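Local coordinates for protein putative ABC transporter subunit, substrate-binding component (Rhodopseudomonas palustris, PDB 4EVS) that binds 4-hydroxybenzoate as the solute-binding component of an ABC transporter and probably delivers such lignin-derived aromatic acids for uptake, at residues A[23-28]-A[286-291]; A[38-43]-A[294-299]; A[105-110]-A[122-127]; A[129-134]-A[157-162]. All blocks are in the same frame, centred on the assembly; numbering follows the deposited sequence.

Contact 1. Residues A[23-28]-A[286-291]; sequences QNFKMG and VAAYDG. With SO4 (sulfate ion), chain D.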
loop_
_atom_site.group_PDB
_atom_site.type_symbol
_atom_site.label_atom_id
_atom_site.label_comp_id
_atom_site.label_asym_id
_atom_site.label_seq_id
_atom_site.Cartn_x
_atom_site.Cartn_y
_atom_site.Cartn_z
ATOM N N GLN A 23 9.471 -8.985 1.869
ATOM C CA GLN A 23 9.974 -9.876 0.855
ATOM C C GLN A 23 9.436 -9.502 -0.516
ATOM O O GLN A 23 10.142 -9.576 -1.520
ATOM C CB GLN A 23 9.677 -11.323 1.148
ATOM C CG GLN A 23 10.476 -11.889 2.304
ATOM C CD GLN A 23 11.977 -11.857 2.117
ATOM O OE1 GLN A 23 12.499 -12.032 0.995
ATOM N NE2 GLN A 23 12.689 -11.620 3.222
ATOM N N ASN A 24 8.216 -8.987 -0.553
ATOM C CA ASN A 24 7.660 -8.520 -1.830
ATOM C C ASN A 24 8.404 -7.285 -2.360
ATOM O O ASN A 24 8.425 -7.063 -3.562
ATOM C CB ASN A 24 6.168 -8.253 -1.714
ATOM C CG ASN A 24 5.303 -9.403 -2.255
ATOM O OD1 ASN A 24 4.892 -9.360 -3.392
ATOM N ND2 ASN A 24 5.057 -10.448 -1.432
ATOM N N PHE A 25 8.935 -6.434 -1.482
ATOM C CA PHE A 25 9.754 -5.321 -1.969
ATOM C C PHE A 25 10.906 -5.888 -2.768
ATOM O O PHE A 25 11.202 -5.430 -3.865
ATOM C CB PHE A 25 10.332 -4.481 -0.818
ATOM C CG PHE A 25 9.360 -3.594 -0.061
ATOM C CD1 PHE A 25 8.111 -3.212 -0.540
ATOM C CD2 PHE A 25 9.750 -3.091 1.185
ATOM C CE1 PHE A 25 7.322 -2.349 0.198
ATOM C CE2 PHE A 25 8.967 -2.231 1.914
ATOM C CZ PHE A 25 7.743 -1.886 1.446
ATOM N N LYS A 26 11.590 -6.862 -2.189
ATOM C CA LYS A 26 12.702 -7.507 -2.860
ATOM C C LYS A 26 12.245 -8.178 -4.162
ATOM O O LYS A 26 12.922 -8.094 -5.170
ATOM C CB LYS A 26 13.384 -8.509 -1.925
ATOM C CG LYS A 26 14.598 -9.169 -2.529
ATOM C CD LYS A 26 15.252 -10.137 -1.566
ATOM C CE LYS A 26 16.022 -9.453 -0.504
ATOM N NZ LYS A 26 16.908 -10.434 0.274
HETATM N N MSE A 27 11.101 -8.840 -4.130
HETATM C CA MSE A 27 10.567 -9.530 -5.332
HETATM C C MSE A 27 10.375 -8.527 -6.469
HETATM O O MSE A 27 10.698 -8.816 -7.628
HETATM C CB MSE A 27 9.250 -10.254 -5.014
HETATM C CG MSE A 27 9.402 -11.482 -4.132
HETATM SE SE MSE A 27 7.812 -12.119 -3.354
HETATM C CE MSE A 27 6.489 -11.654 -4.605
ATOM N N GLY A 28 9.803 -7.359 -6.134
ATOM C CA GLY A 28 9.522 -6.354 -7.133
ATOM C C GLY A 28 10.785 -5.727 -7.704
ATOM O O GLY A 28 10.877 -5.470 -8.897
ATOM N N VAL A 286 4.492 -4.373 -6.661
ATOM C CA VAL A 286 4.318 -3.396 -7.745
ATOM C C VAL A 286 4.802 -1.995 -7.326
ATOM O O VAL A 286 5.423 -1.275 -8.122
ATOM C CB VAL A 286 2.875 -3.353 -8.344
ATOM C CG1 VAL A 286 1.891 -2.568 -7.474
ATOM C CG2 VAL A 286 2.924 -2.698 -9.729
ATOM N N ALA A 287 4.631 -1.650 -6.059
ATOM C CA ALA A 287 5.146 -0.346 -5.583
ATOM C C ALA A 287 6.651 -0.337 -5.722
ATOM O O ALA A 287 7.224 0.688 -6.107
ATOM C CB ALA A 287 4.719 -0.072 -4.149
ATOM N N ALA A 288 7.295 -1.477 -5.377
ATOM C CA ALA A 288 8.757 -1.595 -5.467
ATOM C C ALA A 288 9.250 -1.556 -6.894
ATOM O O ALA A 288 10.287 -0.925 -7.188
ATOM C CB ALA A 288 9.243 -2.868 -4.742
ATOM N N TYR A 289 8.529 -2.227 -7.799
ATOM C CA TYR A 289 8.891 -2.202 -9.201
ATOM C C TYR A 289 8.872 -0.787 -9.748
ATOM O O TYR A 289 9.855 -0.331 -10.389
ATOM C CB TYR A 289 7.956 -3.128 -9.977
ATOM C CG TYR A 289 8.253 -3.354 -11.428
ATOM C CD1 TYR A 289 9.113 -4.347 -11.811
ATOM C CD2 TYR A 289 7.668 -2.612 -12.411
ATOM C CE1 TYR A 289 9.363 -4.615 -13.128
ATOM C CE2 TYR A 289 7.913 -2.866 -13.771
ATOM C CZ TYR A 289 8.800 -3.857 -14.112
ATOM O OH TYR A 289 9.095 -4.136 -15.426
ATOM N N ASP A 290 7.790 -0.063 -9.509
ATOM C CA ASP A 290 7.694 1.315 -9.952
ATOM C C ASP A 290 8.627 2.231 -9.167
ATOM O O ASP A 290 9.122 3.200 -9.711
ATOM C CB ASP A 290 6.252 1.804 -9.809
ATOM C CG ASP A 290 5.312 1.201 -10.863
ATOM O OD1 ASP A 290 5.700 1.215 -12.049
ATOM O OD2 ASP A 290 4.208 0.718 -10.496
ATOM N N GLY A 291 8.909 1.907 -7.910
ATOM C CA GLY A 291 9.911 2.649 -7.150
ATOM C C GLY A 291 11.281 2.533 -7.758
ATOM O O GLY A 291 11.989 3.516 -7.818
HETATM S S SO4 D . 8.517 -1.927 -18.506
HETATM O O1 SO4 D . 9.121 -2.127 -17.170
HETATM O O2 SO4 D . 8.209 -0.526 -18.748
HETATM O O3 SO4 D . 9.535 -2.317 -19.480
HETATM O O4 SO4 D . 7.271 -2.655 -18.755
#

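Contact 2. Residues A[38-43]-A[294-299]; sequences NKVGGH and LIYKMI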
loop_
_atom_site.group_PDB
_atom_site.type_symbol
_atom_site.label_atom_id
_atom_site.label_comp_id
_atom_site.label_asym_id
_atom_site.label_seq_id
_atom_site.Cartn_x
_atom_site.Cartn_y
_atom_site.Cartn_z
ATOM N N ASN A 38 21.177 -3.919 -13.795
ATOM C CA ASN A 38 21.667 -3.221 -12.627
ATOM C C ASN A 38 22.557 -2.016 -12.914
ATOM O O ASN A 38 23.254 -1.537 -12.011
ATOM C CB ASN A 38 22.397 -4.189 -11.697
ATOM C CG ASN A 38 23.754 -4.594 -12.209
ATOM O OD1 ASN A 38 24.022 -4.569 -13.417
ATOM N ND2 ASN A 38 24.640 -4.933 -11.279
ATOM N N LYS A 39 22.547 -1.534 -14.161
ATOM C CA LYS A 39 23.279 -0.330 -14.544
ATOM C C LYS A 39 22.380 0.816 -14.979
ATOM O O LYS A 39 21.359 0.626 -15.665
ATOM C CB LYS A 39 24.213 -0.581 -15.729
ATOM C CG LYS A 39 24.951 -1.846 -15.697
ATOM C CD LYS A 39 26.027 -1.833 -14.680
ATOM C CE LYS A 39 26.929 -3.034 -14.915
ATOM N NZ LYS A 39 26.169 -4.337 -15.056
ATOM N N VAL A 40 22.819 2.013 -14.621
ATOM C CA VAL A 40 22.330 3.199 -15.223
ATOM C C VAL A 40 23.558 3.907 -15.736
ATOM O O VAL A 40 24.408 4.329 -14.943
ATOM C CB VAL A 40 21.557 4.061 -14.238
ATOM C CG1 VAL A 40 21.078 5.336 -14.945
ATOM C CG2 VAL A 40 20.391 3.288 -13.635
ATOM N N GLY A 41 23.661 3.987 -17.058
ATOM C CA GLY A 41 24.879 4.469 -17.673
ATOM C C GLY A 41 26.019 3.628 -17.174
ATOM O O GLY A 41 25.927 2.407 -17.165
ATOM N N GLY A 42 27.060 4.278 -16.676
ATOM C CA GLY A 42 28.208 3.551 -16.117
ATOM C C GLY A 42 28.110 3.172 -14.648
ATOM O O GLY A 42 29.040 2.589 -14.099
ATOM N N HIS A 43 27.000 3.507 -13.996
ATOM C CA HIS A 43 26.862 3.272 -12.541
ATOM C C HIS A 43 26.125 1.985 -12.275
ATOM O O HIS A 43 25.115 1.717 -12.886
ATOM C CB HIS A 43 26.063 4.391 -11.908
ATOM C CG HIS A 43 26.601 5.741 -12.223
ATOM N ND1 HIS A 43 27.611 6.313 -11.486
ATOM C CD2 HIS A 43 26.295 6.618 -13.212
ATOM C CE1 HIS A 43 27.912 7.492 -12.008
ATOM N NE2 HIS A 43 27.123 7.706 -13.050
ATOM N N LEU A 294 11.651 4.794 -10.689
ATOM C CA LEU A 294 11.903 6.185 -10.336
ATOM C C LEU A 294 13.338 6.387 -9.835
ATOM O O LEU A 294 13.980 7.387 -10.180
ATOM C CB LEU A 294 10.941 6.716 -9.312
ATOM C CG LEU A 294 9.473 6.853 -9.730
ATOM C CD1 LEU A 294 8.635 7.649 -8.726
ATOM C CD2 LEU A 294 9.295 7.344 -11.093
ATOM N N ILE A 295 13.884 5.421 -9.085
ATOM C CA ILE A 295 15.273 5.519 -8.639
ATOM C C ILE A 295 16.200 5.495 -9.846
ATOM O O ILE A 295 17.129 6.284 -9.916
ATOM C CB ILE A 295 15.622 4.378 -7.662
ATOM C CG1 ILE A 295 14.850 4.609 -6.362
ATOM C CG2 ILE A 295 17.163 4.320 -7.378
ATOM C CD1 ILE A 295 14.825 3.438 -5.392
ATOM N N TYR A 296 15.932 4.607 -10.809
ATOM C CA TYR A 296 16.762 4.613 -12.014
ATOM C C TYR A 296 16.707 5.973 -12.738
ATOM O O TYR A 296 17.741 6.465 -13.225
ATOM C CB TYR A 296 16.444 3.457 -12.943
ATOM C CG TYR A 296 17.096 2.136 -12.552
ATOM C CD1 TYR A 296 17.168 1.713 -11.220
ATOM C CD2 TYR A 296 17.607 1.277 -13.524
ATOM C CE1 TYR A 296 17.752 0.502 -10.893
ATOM C CE2 TYR A 296 18.183 0.068 -13.204
ATOM C CZ TYR A 296 18.263 -0.323 -11.896
ATOM O OH TYR A 296 18.793 -1.538 -11.571
ATOM N N LYS A 297 15.509 6.543 -12.848
ATOM C CA LYS A 297 15.333 7.844 -13.478
ATOM C C LYS A 297 16.090 8.957 -12.731
ATOM O O LYS A 297 16.708 9.832 -13.344
ATOM C CB LYS A 297 13.856 8.166 -13.568
ATOM C CG LYS A 297 13.533 9.525 -14.154
ATOM C CD LYS A 297 13.900 9.634 -15.608
ATOM C CE LYS A 297 13.327 10.931 -16.243
ATOM N NZ LYS A 297 13.072 10.711 -17.687
HETATM N N MSE A 298 16.028 8.924 -11.400
HETATM C CA MSE A 298 16.772 9.894 -10.586
HETATM C C MSE A 298 18.265 9.791 -10.777
HETATM O O MSE A 298 18.935 10.801 -10.895
HETATM C CB MSE A 298 16.379 9.779 -9.117
HETATM C CG MSE A 298 14.953 10.217 -8.897
HETATM SE SE MSE A 298 14.470 10.428 -7.013
HETATM C CE MSE A 298 14.547 8.665 -6.555
ATOM N N ILE A 299 18.777 8.560 -10.872
ATOM C CA ILE A 299 20.226 8.374 -11.095
ATOM C C ILE A 299 20.602 8.856 -12.485
ATOM O O ILE A 299 21.644 9.475 -12.670
ATOM C CB ILE A 299 20.624 6.905 -10.866
ATOM C CG1 ILE A 299 20.398 6.496 -9.389
ATOM C CG2 ILE A 299 22.042 6.660 -11.312
ATOM C CD1 ILE A 299 20.490 5.012 -9.084
#

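Contact 3. Residues A[105-110]-A[122-127]; sequences ATSSIT and TMFQNT. With PHB (p-hydroxybenzoic acid), chain I.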
loop_
_atom_site.group_PDB
_atom_site.type_symbol
_atom_site.label_atom_id
_atom_site.label_comp_id
_atom_site.label_asym_id
_atom_site.label_seq_id
_atom_site.Cartn_x
_atom_site.Cartn_y
_atom_site.Cartn_z
ATOM N N ALA A 105 1.056 4.654 3.869
ATOM C CA ALA A 105 -0.055 5.207 3.101
ATOM C C ALA A 105 -0.742 6.417 3.710
ATOM O O ALA A 105 -1.726 6.885 3.152
ATOM C CB ALA A 105 -1.050 4.071 2.827
ATOM N N THR A 106 -0.238 6.962 4.819
ATOM C CA THR A 106 -0.847 8.166 5.400
ATOM C C THR A 106 -0.572 9.378 4.530
ATOM O O THR A 106 0.572 9.602 4.109
ATOM C CB THR A 106 -0.389 8.325 6.889
ATOM O OG1 THR A 106 -0.803 7.164 7.583
ATOM C CG2 THR A 106 -0.985 9.579 7.560
ATOM N N SER A 107 -1.626 10.196 4.293
ATOM C CA SER A 107 -1.499 11.275 3.288
ATOM C C SER A 107 -0.359 12.235 3.599
ATOM O O SER A 107 0.435 12.578 2.708
ATOM C CB SER A 107 -2.792 12.065 3.118
ATOM O OG SER A 107 -3.757 11.266 2.480
ATOM N N SER A 108 -0.271 12.670 4.861
ATOM C CA SER A 108 0.685 13.700 5.258
ATOM C C SER A 108 2.146 13.312 5.157
ATOM O O SER A 108 3.006 14.178 5.313
ATOM C CB SER A 108 0.397 14.171 6.690
ATOM O OG SER A 108 0.540 13.128 7.611
ATOM N N ILE A 109 2.444 12.039 4.926
ATOM C CA ILE A 109 3.865 11.641 4.865
ATOM C C ILE A 109 4.676 12.461 3.860
ATOM O O ILE A 109 5.814 12.864 4.152
ATOM C CB ILE A 109 4.044 10.137 4.568
ATOM C CG1 ILE A 109 3.486 9.280 5.728
ATOM C CG2 ILE A 109 5.505 9.765 4.268
ATOM C CD1 ILE A 109 3.493 7.743 5.498
ATOM N N THR A 110 4.129 12.677 2.669
ATOM C CA THR A 110 4.888 13.357 1.644
ATOM C C THR A 110 5.201 14.816 1.971
ATOM O O THR A 110 6.158 15.386 1.419
ATOM C CB THR A 110 4.204 13.268 0.269
ATOM O OG1 THR A 110 2.894 13.790 0.396
ATOM C CG2 THR A 110 4.189 11.832 -0.263
ATOM N N THR A 122 -2.439 6.104 -1.065
ATOM C CA THR A 122 -2.873 6.626 0.247
ATOM C C THR A 122 -4.217 6.050 0.646
ATOM O O THR A 122 -4.997 5.549 -0.171
ATOM C CB THR A 122 -2.942 8.174 0.340
ATOM O OG1 THR A 122 -4.124 8.674 -0.320
ATOM C CG2 THR A 122 -1.685 8.827 -0.255
HETATM N N MSE A 123 -4.488 6.158 1.924
HETATM C CA MSE A 123 -5.733 5.689 2.448
HETATM C C MSE A 123 -6.924 6.474 1.882
HETATM O O MSE A 123 -7.935 5.901 1.494
HETATM C CB MSE A 123 -5.721 5.742 3.973
HETATM C CG MSE A 123 -4.660 4.856 4.587
HETATM SE SE MSE A 123 -4.621 2.992 3.986
HETATM C CE MSE A 123 -6.439 2.540 4.336
ATOM N N PHE A 124 -6.830 7.791 1.877
ATOM C CA PHE A 124 -7.893 8.612 1.278
ATOM C C PHE A 124 -8.111 8.239 -0.173
ATOM O O PHE A 124 -9.238 8.166 -0.643
ATOM C CB PHE A 124 -7.550 10.126 1.326
ATOM C CG PHE A 124 -8.092 10.843 2.502
ATOM C CD1 PHE A 124 -7.431 10.796 3.712
ATOM C CD2 PHE A 124 -9.185 11.666 2.376
ATOM C CE1 PHE A 124 -7.890 11.457 4.804
ATOM C CE2 PHE A 124 -9.658 12.354 3.460
ATOM C CZ PHE A 124 -8.974 12.295 4.671
ATOM N N GLN A 125 -7.014 8.009 -0.894
ATOM C CA GLN A 125 -7.098 7.671 -2.315
ATOM C C GLN A 125 -7.983 6.445 -2.542
ATOM O O GLN A 125 -8.818 6.453 -3.445
ATOM C CB GLN A 125 -5.692 7.483 -2.852
ATOM C CG GLN A 125 -5.531 7.215 -4.361
ATOM C CD GLN A 125 -4.098 7.158 -4.724
ATOM O OE1 GLN A 125 -3.300 6.475 -4.060
ATOM N NE2 GLN A 125 -3.728 7.862 -5.784
ATOM N N ASN A 126 -7.745 5.372 -1.758
ATOM C CA ASN A 126 -8.566 4.162 -1.889
ATOM C C ASN A 126 -9.922 4.204 -1.201
ATOM O O ASN A 126 -10.862 3.551 -1.653
ATOM C CB ASN A 126 -7.780 2.917 -1.421
ATOM C CG ASN A 126 -6.704 2.505 -2.395
ATOM O OD1 ASN A 126 -6.929 2.521 -3.613
ATOM N ND2 ASN A 126 -5.532 2.041 -1.860
ATOM N N THR A 127 -10.030 5.001 -0.145
ATOM C CA THR A 127 -11.254 4.991 0.670
ATOM C C THR A 127 -12.376 5.820 0.088
ATOM O O THR A 127 -13.543 5.447 0.253
ATOM C CB THR A 127 -10.958 5.445 2.120
ATOM O OG1 THR A 127 -10.006 4.530 2.708
ATOM C CG2 THR A 127 -12.195 5.461 2.975
HETATM C "C1'" PHB I . 0.715 2.004 6.943
HETATM O "O1'" PHB I . 1.164 1.847 8.114
HETATM O "O2'" PHB I . 0.684 3.132 6.356
HETATM C C1 PHB I . 0.115 0.814 6.268
HETATM C C2 PHB I . 0.515 -0.456 6.590
HETATM C C3 PHB I . -0.085 -1.544 5.980
HETATM C C4 PHB I . -1.037 -1.379 4.974
HETATM C C5 PHB I . -1.395 -0.085 4.602
HETATM C C6 PHB I . -0.822 0.992 5.263
HETATM O O4 PHB I . -1.593 -2.475 4.386
HETATM O O HOH W 1 -4.564 8.860 3.351
#

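Contact 4. Residues A[129-134]-A[157-162]; sequences PAAKVA and TAFKKT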
loop_
_atom_site.group_PDB
_atom_site.type_symbol
_atom_site.label_atom_id
_atom_site.label_comp_id
_atom_site.label_asym_id
_atom_site.label_seq_id
_atom_site.Cartn_x
_atom_site.Cartn_y
_atom_site.Cartn_z
ATOM N N PRO A 129 -13.293 6.168 -3.045
ATOM C CA PRO A 129 -14.104 5.272 -3.879
ATOM C C PRO A 129 -14.864 4.243 -3.081
ATOM O O PRO A 129 -15.971 3.871 -3.483
ATOM C CB PRO A 129 -13.073 4.616 -4.799
ATOM C CG PRO A 129 -12.007 5.710 -4.960
ATOM C CD PRO A 129 -11.926 6.316 -3.591
ATOM N N ALA A 130 -14.278 3.687 -2.015
ATOM C CA ALA A 130 -14.993 2.719 -1.205
ATOM C C ALA A 130 -16.299 3.274 -0.677
ATOM O O ALA A 130 -17.341 2.598 -0.664
ATOM C CB ALA A 130 -14.155 2.233 -0.040
ATOM N N ALA A 131 -16.282 4.530 -0.247
ATOM C CA ALA A 131 -17.505 5.156 0.295
ATOM C C ALA A 131 -18.550 5.432 -0.811
ATOM O O ALA A 131 -19.766 5.299 -0.581
ATOM C CB ALA A 131 -17.161 6.406 1.055
ATOM N N LYS A 132 -18.079 5.771 -2.008
ATOM C CA LYS A 132 -18.959 5.907 -3.177
ATOM C C LYS A 132 -19.626 4.573 -3.512
ATOM O O LYS A 132 -20.836 4.506 -3.756
ATOM C CB LYS A 132 -18.169 6.477 -4.363
ATOM C CG LYS A 132 -17.847 7.949 -4.174
ATOM C CD LYS A 132 -16.958 8.502 -5.288
ATOM C CE LYS A 132 -17.064 10.037 -5.424
ATOM N NZ LYS A 132 -16.796 10.805 -4.161
ATOM N N VAL A 133 -18.842 3.500 -3.516
ATOM C CA VAL A 133 -19.379 2.195 -3.852
ATOM C C VAL A 133 -20.328 1.718 -2.778
ATOM O O VAL A 133 -21.336 1.063 -3.072
ATOM C CB VAL A 133 -18.280 1.168 -4.044
ATOM C CG1 VAL A 133 -18.874 -0.254 -4.223
ATOM C CG2 VAL A 133 -17.380 1.543 -5.271
ATOM N N ALA A 134 -20.003 2.015 -1.522
ATOM C CA ALA A 134 -20.887 1.598 -0.424
ATOM C C ALA A 134 -22.290 2.104 -0.683
ATOM O O ALA A 134 -23.267 1.396 -0.488
ATOM C CB ALA A 134 -20.354 2.088 0.931
ATOM N N THR A 157 -11.702 8.959 8.546
ATOM C CA THR A 157 -12.107 10.331 8.254
ATOM C C THR A 157 -12.647 10.410 6.833
ATOM O O THR A 157 -13.693 11.042 6.575
ATOM C CB THR A 157 -10.903 11.290 8.465
ATOM O OG1 THR A 157 -10.543 11.261 9.860
ATOM C CG2 THR A 157 -11.234 12.691 8.064
ATOM N N ALA A 158 -11.920 9.800 5.897
ATOM C CA ALA A 158 -12.320 9.807 4.485
ATOM C C ALA A 158 -13.684 9.129 4.293
ATOM O O ALA A 158 -14.570 9.640 3.566
ATOM C CB ALA A 158 -11.268 9.107 3.653
ATOM N N PHE A 159 -13.869 7.969 4.923
ATOM C CA PHE A 159 -15.148 7.240 4.771
ATOM C C PHE A 159 -16.343 7.989 5.355
ATOM O O PHE A 159 -17.361 8.128 4.701
ATOM C CB PHE A 159 -15.041 5.823 5.305
ATOM C CG PHE A 159 -16.188 4.948 4.859
ATOM C CD1 PHE A 159 -17.421 5.037 5.455
ATOM C CD2 PHE A 159 -16.046 4.096 3.763
ATOM C CE1 PHE A 159 -18.460 4.276 5.003
ATOM C CE2 PHE A 159 -17.088 3.344 3.313
ATOM C CZ PHE A 159 -18.309 3.438 3.918
ATOM N N LYS A 160 -16.185 8.509 6.554
ATOM C CA LYS A 160 -17.257 9.233 7.191
ATOM C C LYS A 160 -17.673 10.400 6.313
ATOM O O LYS A 160 -18.866 10.601 6.075
ATOM C CB LYS A 160 -16.803 9.778 8.517
ATOM C CG LYS A 160 -16.828 8.854 9.657
ATOM C CD LYS A 160 -16.528 9.649 10.960
ATOM C CE LYS A 160 -16.637 8.799 12.194
ATOM N NZ LYS A 160 -16.256 9.562 13.400
ATOM N N LYS A 161 -16.725 11.222 5.888
ATOM C CA LYS A 161 -17.086 12.436 5.146
ATOM C C LYS A 161 -17.839 12.096 3.862
ATOM O O LYS A 161 -18.868 12.703 3.536
ATOM C CB LYS A 161 -15.854 13.285 4.813
ATOM C CG LYS A 161 -16.176 14.474 3.918
ATOM C CD LYS A 161 -15.066 15.532 3.846
ATOM C CE LYS A 161 -15.679 16.911 3.528
ATOM N NZ LYS A 161 -16.909 16.833 2.652
ATOM N N THR A 162 -17.301 11.136 3.124
ATOM C CA THR A 162 -17.816 10.845 1.812
ATOM C C THR A 162 -19.183 10.147 1.906
ATOM O O THR A 162 -20.129 10.511 1.198
ATOM C CB THR A 162 -16.800 9.966 1.035
ATOM O OG1 THR A 162 -15.483 10.603 1.013
ATOM C CG2 THR A 162 -17.306 9.689 -0.353
#

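Contact 1. Residues A[23-28]-A[286-291]
Gly28 and Ala288 meet where two helices come close together, their local axes 7.3 Å apart and crossing at -44°. Gly28 has no side chain to intervene, and a CB modelled on it would sit tightly against the CB of Ala288, which is why glycine suits the place. The CB of Ala288 is directed toward helix 19-36 and rests 3.3 Å from Phe25 O, with Phe25 CD1 farther off. In this periplasmic binding protein the contact joins the first helix of the chain to helix 283-302, distant in sequence. Tyr289 leaves its helix with CG anti to the backbone N (chi1 -174°). Tyr289 CB lies 3.9 Å from Gly28 O, and CD1 meets the same oxygen at the ring edge, at 3.6 Å. Farther out, Tyr289 CZ lies 3.5 Å from O1 of a sulfate, probably from the crystallisation liquor, and OH donates a 2.7 Å hydrogen bond to that O1. His36 and Arg293 bind the sulfate as well. Trp32 and Phe267 each meet the tyrosine ring edge-to-face. An alanine in place of Tyr289 would probably leave both without that partner and the sulfate without one of its donors. Asn24 ties its own helix to Asp280 and Thr282.

Contact 2. Residues A[38-43]-A[294-299]
Asn38 OD1 accepts a 2.7 Å hydrogen bond from Lys39 NZ, while Asn38 CA lies 3.5 Å from Tyr296 OH. That hydroxyl is hydrogen-bonded to the carbonyl O of Gly37, which anchors the tip of the tyrosine just beyond the end of helix 19-36. The contact sets helix 283-302 against a beta hairpin at the edge of a sheet: strand 39-40 turns back into strand 43-51 through a type II' turn from Val40 to His43. Gly41, at the first inner position of that turn, has a positive phi of 55°, which glycine adopts easily. Two backbone bonds between Val40 and His43 close the hairpin.

Val40 carries the packing. Its CG2 stands over one face of the Tyr296 ring, 3.9 Å from the ring centroid and 30° off the normal, a CH-pi contact whose nearest ring atom is CD2 at 3.4 Å. The other branch, CG1, is anti to the backbone N (chi1 179°) and faces Tyr296 O and Ile299 CG2. A beta-branched valine suits this spot because its two methyls serve two neighbours one helical turn apart. Trp32 meets the tyrosine ring edge-to-face. Ile299 also packs on Ile6 and Val45 of the sheet, while its CG2 lies 3.9 Å from Val40 CB.

Contact 3. Residues A[105-110]-A[122-127]
Ala105 and Thr122 bring the two backbones together, their CA atoms 4.3 Å apart, where the loop after strand 99-101 passes the start of helix 123-136. Ala105 O accepts a hydrogen bond from Met123 N, 3.1 Å long with an N-H...O angle of 150°, the donor tilted 27° from the carbonyl plane. The same oxygen lies 3.1 Å from Thr122 CA in a CA-H...O contact. The N of Ala105 gives a 2.9 Å hydrogen bond to carboxylate atom O2' of the bound 4-hydroxybenzoate, so this one residue joins ligand and helix start.

Thr122 and Gln125 form a capping box: Gln125 N donates to Thr122 OG1, and Thr122 N donates to Gln125 OE1. Threonine suits an N-cap because its short hydroxyl can turn back onto the first helical turn; here OG1 lies between the backbone N and the carbonyl carbon (chi1 77°). Asp365 bonds to both Thr122 OG1 and Ser107 OG, drawing the two segments toward a common carboxylate. A water also bridges them, donating to Ser107 OG at 2.7 Å and accepting from Phe124 N, which lies in the first turn of the helix. The small Ala105 leaves room for two larger neighbours, since its CB lies 3.9 Å from both the selenium of Met123 and ring atom C6 of the ligand. Met123 is a selenomethionine bent at chi2 and chi3, and its side chain also packs on Pro151, another residue of the ligand pocket.

Contact 4. Residues A[129-134]-A[157-162]
Ala131 and Phe159 are the closest backbone pair, their CA atoms 5.5 Å apart, where helices 123-136 and 150-165 pack at a local crossing angle of -39° with axes 8.6 Å apart. The two helices precede and follow, in the chain, strand 141-147, which belongs to the parallel part of a large sheet, as in the alpha/beta lobes of periplasmic binding proteins. Alanines on helix 123-136 let the partner helix approach. Phe159 fills the space beside them: CG is anti to its backbone N (chi1 -165°), and the ring receives Ala131 CB over one face, 4.0 Å from the centroid and 23° off the normal, in a CH-pi contact. Ring atom CE2 also reaches Ala131 CA at 3.5 Å, while Ala134 CB sits at the edge, 3.9 Å from CZ. Phe199 stacks on the same ring, and Val142 and Ile144 of the strand touch it too. An alanine at Phe159 would probably open a gap beneath Ala131 and leave Phe199 without its stacking partner.

Thr162, a turn later, suits a site with both polar and apolar neighbours. Its hydroxyl donates to Ala158 O, which Thr162 N approaches from the opposite face of the carbonyl plane. That bond leaves the methyl for the other helix: the amino group of Lys132 passes near it, and Thr162 CG2 meets Ala131 CB at 3.6 Å.

How the contacts relate
Contacts 1 and 2 share helix 283-302, which meets helix 19-36 first and then the hairpin that follows it in the chain; their centres are 16 Å apart. Contacts 3 and 4 share helix 123-136 and touch directly, with Phe124 CD2 3.5 Å from Ala158 CB and Thr127 CG2 packed on Phe159 N. Contacts 2 and 4 lie on opposite sides of the chain's centre, about 40 Å apart between centres. The ligand is bonded directly in contact 3, through Ala105. In contact 1 the side chain of Phe25 is about 9 Å from the bound p-hydroxybenzoic acid. In contact 4 the side chain of Ala130 is about 14 Å from the bound p-hydroxybenzoic acid.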